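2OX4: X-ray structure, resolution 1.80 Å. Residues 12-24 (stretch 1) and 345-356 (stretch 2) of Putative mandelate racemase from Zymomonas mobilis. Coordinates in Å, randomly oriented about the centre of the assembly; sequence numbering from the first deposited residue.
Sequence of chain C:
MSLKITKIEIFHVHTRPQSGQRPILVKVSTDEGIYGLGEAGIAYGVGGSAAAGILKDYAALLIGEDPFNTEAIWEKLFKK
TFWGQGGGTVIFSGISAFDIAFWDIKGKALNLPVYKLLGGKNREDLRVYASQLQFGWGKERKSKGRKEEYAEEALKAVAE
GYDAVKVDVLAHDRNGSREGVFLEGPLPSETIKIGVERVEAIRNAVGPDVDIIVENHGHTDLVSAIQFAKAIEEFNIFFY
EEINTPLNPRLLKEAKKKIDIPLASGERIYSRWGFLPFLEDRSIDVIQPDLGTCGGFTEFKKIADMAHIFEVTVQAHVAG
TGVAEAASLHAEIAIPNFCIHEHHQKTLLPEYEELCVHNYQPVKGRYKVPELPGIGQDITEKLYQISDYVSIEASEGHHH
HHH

Stretch 1 12-24: HVHTRPQSGQRPI
Stretch 2 (345-356) QKTLLPEYEELC

Stretch 2 begins as a 3-10 segment, Gln-345 to Leu-348, enters a short helix at Pro-350 with Leu-349 at the N-cap, and closes with a type I turn from Glu-353 to Cys-356. Stretch 1 leaves a strand at Val-13, folds through helical phi/psi at 17-19 and turns at Gly-20, whose phi of 78° favours glycine. The register pairs Ser-19 with Lys-346 (CA to CA 7.3 Å), Arg-16 with Glu-351 (5.7 Å) and Val-13 with Leu-355 (9.0 Å), so Val-13 to Ser-19 runs antiparallel to stretch 2; after Gly-20 stretch 1 turns back. The contact buries 579 Å², both sides summed.

Lys-346 (chi 85°, -134°, -88°, 147°) points toward stretch 1 and gives a weak hydrogen bond from NZ to Gln-21 OE1, 2.9 Å; Gln-21 is m, t. Leu-349 (m, t), buried, brings CD2 to 3.7 Å from Gln-18 NE2.

Glu-351 is the hub, buried, p, t. Its two carboxylate oxygens suit successive amides and a hydroxyl: Gln-18 N donates to Glu-351 OE2 at 2.7 Å, Ser-19 N to Glu-351 OE1 at 2.8 Å, and Ser-19 OG (chi1 p) also to Glu-351 OE1 at 2.8 Å. A water bridges Gln-18 NE2 to Glu-351 N and OE2.

Tyr-352 (chi 1 m, chi2 99°) starts sideways, but its OH donates to Gln-21 OE1, 2.8 Å, a shared acceptor, while its ring offers Pro-23 an apolar surface, Pro-23 CG lying 3.7 Å from Tyr-352 CE2. Ser-19 OG lies at the ring edge.

Arg-16 (m, m, p) donates from NH2 to Glu-351 O at 2.9 Å and forms a salt bridge from NH2 to Glu-354 OE2 at 2.7 Å, both near the guanidinium plane; Arg-16 NE donates to His-14 O at 2.9 Å. Glu-354 (p, t) reaches in from a sideways start, its charge answering the arginine.

Leu-355 (m, t) closes the apolar end with both methyls: CD2 lies 4.1 Å from Val-13 CG1, and CD1 4.1 Å from Pro-23 CG.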

# COMPACT_ATOMS: atom_id res chain seq x y z
N HIS C 12 6.76 45.22 16.15
CA HIS C 12 6.02 44.27 16.96
C HIS C 12 5.04 45.09 17.82
O HIS C 12 5.41 45.67 18.85
CB HIS C 12 6.97 43.40 17.81
CG HIS C 12 6.29 42.30 18.56
ND1 HIS C 12 6.91 41.57 19.55
CD2 HIS C 12 5.03 41.79 18.45
CE1 HIS C 12 6.07 40.67 20.03
NE2 HIS C 12 4.93 40.78 19.39
N VAL C 13 3.80 45.19 17.34
CA VAL C 13 2.82 46.15 17.85
C VAL C 13 2.49 45.80 19.30
O VAL C 13 2.35 44.62 19.64
CB VAL C 13 1.52 46.16 17.00
CG1 VAL C 13 0.47 47.13 17.60
CG2 VAL C 13 1.83 46.57 15.57
N HIS C 14 2.43 46.83 20.16
CA HIS C 14 2.10 46.63 21.57
C HIS C 14 0.71 46.02 21.76
O HIS C 14 -0.16 46.16 20.89
CB HIS C 14 2.20 47.97 22.32
CG HIS C 14 3.59 48.52 22.39
ND1 HIS C 14 3.85 49.85 22.63
CD2 HIS C 14 4.80 47.91 22.27
CE1 HIS C 14 5.16 50.04 22.64
NE2 HIS C 14 5.76 48.88 22.43
N THR C 15 0.51 45.36 22.89
CA THR C 15 -0.73 44.61 23.16
C THR C 15 -1.98 45.38 22.74
O THR C 15 -2.19 46.52 23.17
CB THR C 15 -0.83 44.23 24.64
OG1 THR C 15 0.36 43.54 25.02
CG2 THR C 15 -2.04 43.32 24.90
N ARG C 16 -2.77 44.78 21.87
CA ARG C 16 -4.08 45.32 21.53
C ARG C 16 -5.04 45.03 22.69
O ARG C 16 -5.20 43.88 23.08
CB ARG C 16 -4.58 44.72 20.20
CG ARG C 16 -3.58 44.78 19.01
CD ARG C 16 -3.35 46.19 18.47
NE ARG C 16 -2.55 47.00 19.38
CZ ARG C 16 -2.59 48.32 19.45
NH1 ARG C 16 -1.83 48.96 20.33
NH2 ARG C 16 -3.40 49.01 18.65
N PRO C 17 -5.64 46.08 23.28
CA PRO C 17 -6.38 45.98 24.56
C PRO C 17 -7.48 44.91 24.62
O PRO C 17 -7.46 44.06 25.53
CB PRO C 17 -6.99 47.37 24.74
CG PRO C 17 -6.19 48.27 23.87
CD PRO C 17 -5.62 47.46 22.76
N GLN C 18 -8.43 44.95 23.69
CA GLN C 18 -9.58 44.04 23.73
C GLN C 18 -9.20 42.59 23.40
O GLN C 18 -9.67 41.65 24.05
CB GLN C 18 -10.65 44.50 22.75
CG GLN C 18 -11.43 45.71 23.20
CD GLN C 18 -12.77 45.77 22.51
OE1 GLN C 18 -13.71 45.10 22.92
NE2 GLN C 18 -12.85 46.56 21.44
N SER C 19 -8.36 42.43 22.38
CA SER C 19 -8.05 41.10 21.84
C SER C 19 -6.83 40.47 22.53
O SER C 19 -6.68 39.25 22.53
CB SER C 19 -7.84 41.16 20.32
OG SER C 19 -6.70 41.94 19.98
N GLY C 20 -5.98 41.31 23.11
CA GLY C 20 -4.77 40.86 23.78
C GLY C 20 -3.65 40.52 22.81
O GLY C 20 -2.61 40.03 23.22
N GLN C 21 -3.88 40.79 21.52
CA GLN C 21 -3.00 40.31 20.45
C GLN C 21 -1.89 41.30 20.15
O GLN C 21 -1.93 42.43 20.62
CB GLN C 21 -3.84 40.02 19.21
CG GLN C 21 -4.78 38.84 19.42
CD GLN C 21 -5.80 38.66 18.31
OE1 GLN C 21 -5.73 39.32 17.28
NE2 GLN C 21 -6.75 37.76 18.53
N ARG C 22 -0.88 40.86 19.39
CA ARG C 22 0.27 41.71 19.07
C ARG C 22 0.76 41.42 17.64
O ARG C 22 1.64 40.58 17.45
CB ARG C 22 1.42 41.48 20.06
CG ARG C 22 1.18 41.98 21.48
CD ARG C 22 2.47 42.05 22.26
NE ARG C 22 3.40 43.01 21.66
CZ ARG C 22 4.66 43.19 22.04
NH1 ARG C 22 5.16 42.47 23.05
NH2 ARG C 22 5.42 44.10 21.43
N PRO C 23 0.21 42.14 16.65
CA PRO C 23 0.64 41.98 15.25
C PRO C 23 2.11 42.30 14.99
O PRO C 23 2.74 43.05 15.74
CB PRO C 23 -0.24 42.97 14.48
CG PRO C 23 -1.30 43.41 15.42
CD PRO C 23 -0.87 43.13 16.80
N ILE C 24 2.64 41.70 13.93
CA ILE C 24 4.04 41.88 13.56
C ILE C 24 4.09 42.31 12.10
O ILE C 24 3.67 41.56 11.20
CB ILE C 24 4.90 40.59 13.76
CG1 ILE C 24 4.62 39.92 15.11
CG2 ILE C 24 6.39 40.94 13.64
CD1 ILE C 24 3.63 38.75 15.04
N GLN C 345 -13.74 38.98 13.02
CA GLN C 345 -14.34 39.96 13.93
C GLN C 345 -13.35 40.98 14.50
O GLN C 345 -13.72 42.12 14.78
CB GLN C 345 -15.17 39.27 15.03
CG GLN C 345 -14.37 38.48 16.08
CD GLN C 345 -13.85 39.35 17.21
OE1 GLN C 345 -12.64 39.41 17.46
NE2 GLN C 345 -14.75 40.05 17.90
N LYS C 346 -12.08 40.58 14.67
CA LYS C 346 -11.06 41.47 15.22
C LYS C 346 -10.89 42.76 14.40
O LYS C 346 -10.58 43.81 14.95
CB LYS C 346 -9.73 40.74 15.42
CG LYS C 346 -8.84 40.70 14.18
CD LYS C 346 -8.28 39.33 13.93
CE LYS C 346 -6.99 39.14 14.66
NZ LYS C 346 -6.81 37.72 15.10
N THR C 347 -11.14 42.69 13.09
CA THR C 347 -10.97 43.84 12.19
C THR C 347 -12.01 44.92 12.46
O THR C 347 -11.87 46.06 12.00
CB THR C 347 -11.05 43.44 10.69
OG1 THR C 347 -12.40 43.13 10.35
CG2 THR C 347 -10.17 42.23 10.40
N LEU C 348 -13.04 44.55 13.21
CA LEU C 348 -14.09 45.48 13.62
C LEU C 348 -13.74 46.31 14.87
O LEU C 348 -14.47 47.25 15.22
CB LEU C 348 -15.42 44.73 13.80
CG LEU C 348 -15.80 43.76 12.67
CD1 LEU C 348 -16.85 42.75 13.10
CD2 LEU C 348 -16.22 44.47 11.38
N LEU C 349 -12.64 45.98 15.53
CA LEU C 349 -12.23 46.67 16.76
C LEU C 349 -11.33 47.86 16.43
O LEU C 349 -10.52 47.78 15.50
CB LEU C 349 -11.52 45.70 17.72
CG LEU C 349 -12.04 44.27 17.87
CD1 LEU C 349 -11.03 43.41 18.61
CD2 LEU C 349 -13.40 44.22 18.57
N PRO C 350 -11.47 48.98 17.17
CA PRO C 350 -10.62 50.18 17.00
C PRO C 350 -9.10 49.96 17.17
O PRO C 350 -8.30 50.70 16.58
CB PRO C 350 -11.13 51.13 18.08
CG PRO C 350 -12.54 50.68 18.35
CD PRO C 350 -12.49 49.19 18.22
N GLU C 351 -8.70 48.98 17.98
CA GLU C 351 -7.27 48.66 18.16
C GLU C 351 -6.63 48.13 16.87
O GLU C 351 -5.41 48.26 16.66
CB GLU C 351 -7.07 47.64 19.27
CG GLU C 351 -7.82 46.31 19.07
CD GLU C 351 -8.08 45.63 20.39
OE1 GLU C 351 -7.91 44.39 20.47
OE2 GLU C 351 -8.43 46.34 21.35
N TYR C 352 -7.45 47.53 16.01
CA TYR C 352 -6.98 47.09 14.70
C TYR C 352 -7.14 48.16 13.62
O TYR C 352 -6.23 48.37 12.81
CB TYR C 352 -7.61 45.74 14.32
CG TYR C 352 -6.76 44.56 14.80
CD1 TYR C 352 -7.08 43.87 15.97
CD2 TYR C 352 -5.63 44.17 14.09
CE1 TYR C 352 -6.28 42.80 16.41
CE2 TYR C 352 -4.84 43.12 14.52
CZ TYR C 352 -5.16 42.44 15.68
OH TYR C 352 -4.35 41.39 16.07
N GLU C 353 -8.27 48.87 13.62
CA GLU C 353 -8.48 49.98 12.67
C GLU C 353 -7.39 51.05 12.64
O GLU C 353 -7.07 51.56 11.58
CB GLU C 353 -9.85 50.64 12.88
CG GLU C 353 -11.03 49.70 12.65
CD GLU C 353 -12.34 50.24 13.23
OE1 GLU C 353 -12.82 51.28 12.74
OE2 GLU C 353 -12.89 49.60 14.16
N GLU C 354 -6.81 51.39 13.79
CA GLU C 354 -5.84 52.49 13.88
C GLU C 354 -4.47 52.18 13.26
O GLU C 354 -3.62 53.07 13.11
CB GLU C 354 -5.66 52.94 15.33
CG GLU C 354 -4.99 51.89 16.23
CD GLU C 354 -4.77 52.38 17.66
OE1 GLU C 354 -5.00 53.58 17.94
OE2 GLU C 354 -4.34 51.57 18.51
N LEU C 355 -4.26 50.92 12.90
CA LEU C 355 -2.95 50.44 12.46
C LEU C 355 -2.67 50.70 10.99
O LEU C 355 -1.51 50.76 10.58
CB LEU C 355 -2.79 48.94 12.76
CG LEU C 355 -2.94 48.53 14.23
CD1 LEU C 355 -2.82 47.02 14.37
CD2 LEU C 355 -1.90 49.25 15.08
N CYS C 356 -3.73 50.83 10.19
CA CYS C 356 -3.59 50.95 8.74
C CYS C 356 -4.33 52.15 8.15
O CYS C 356 -5.36 52.57 8.67
CB CYS C 356 -4.08 49.68 8.04
SG CYS C 356 -3.16 48.20 8.46
O HOH W 1 -2.50 51.96 20.93
O HOH W 2 -10.33 47.95 20.59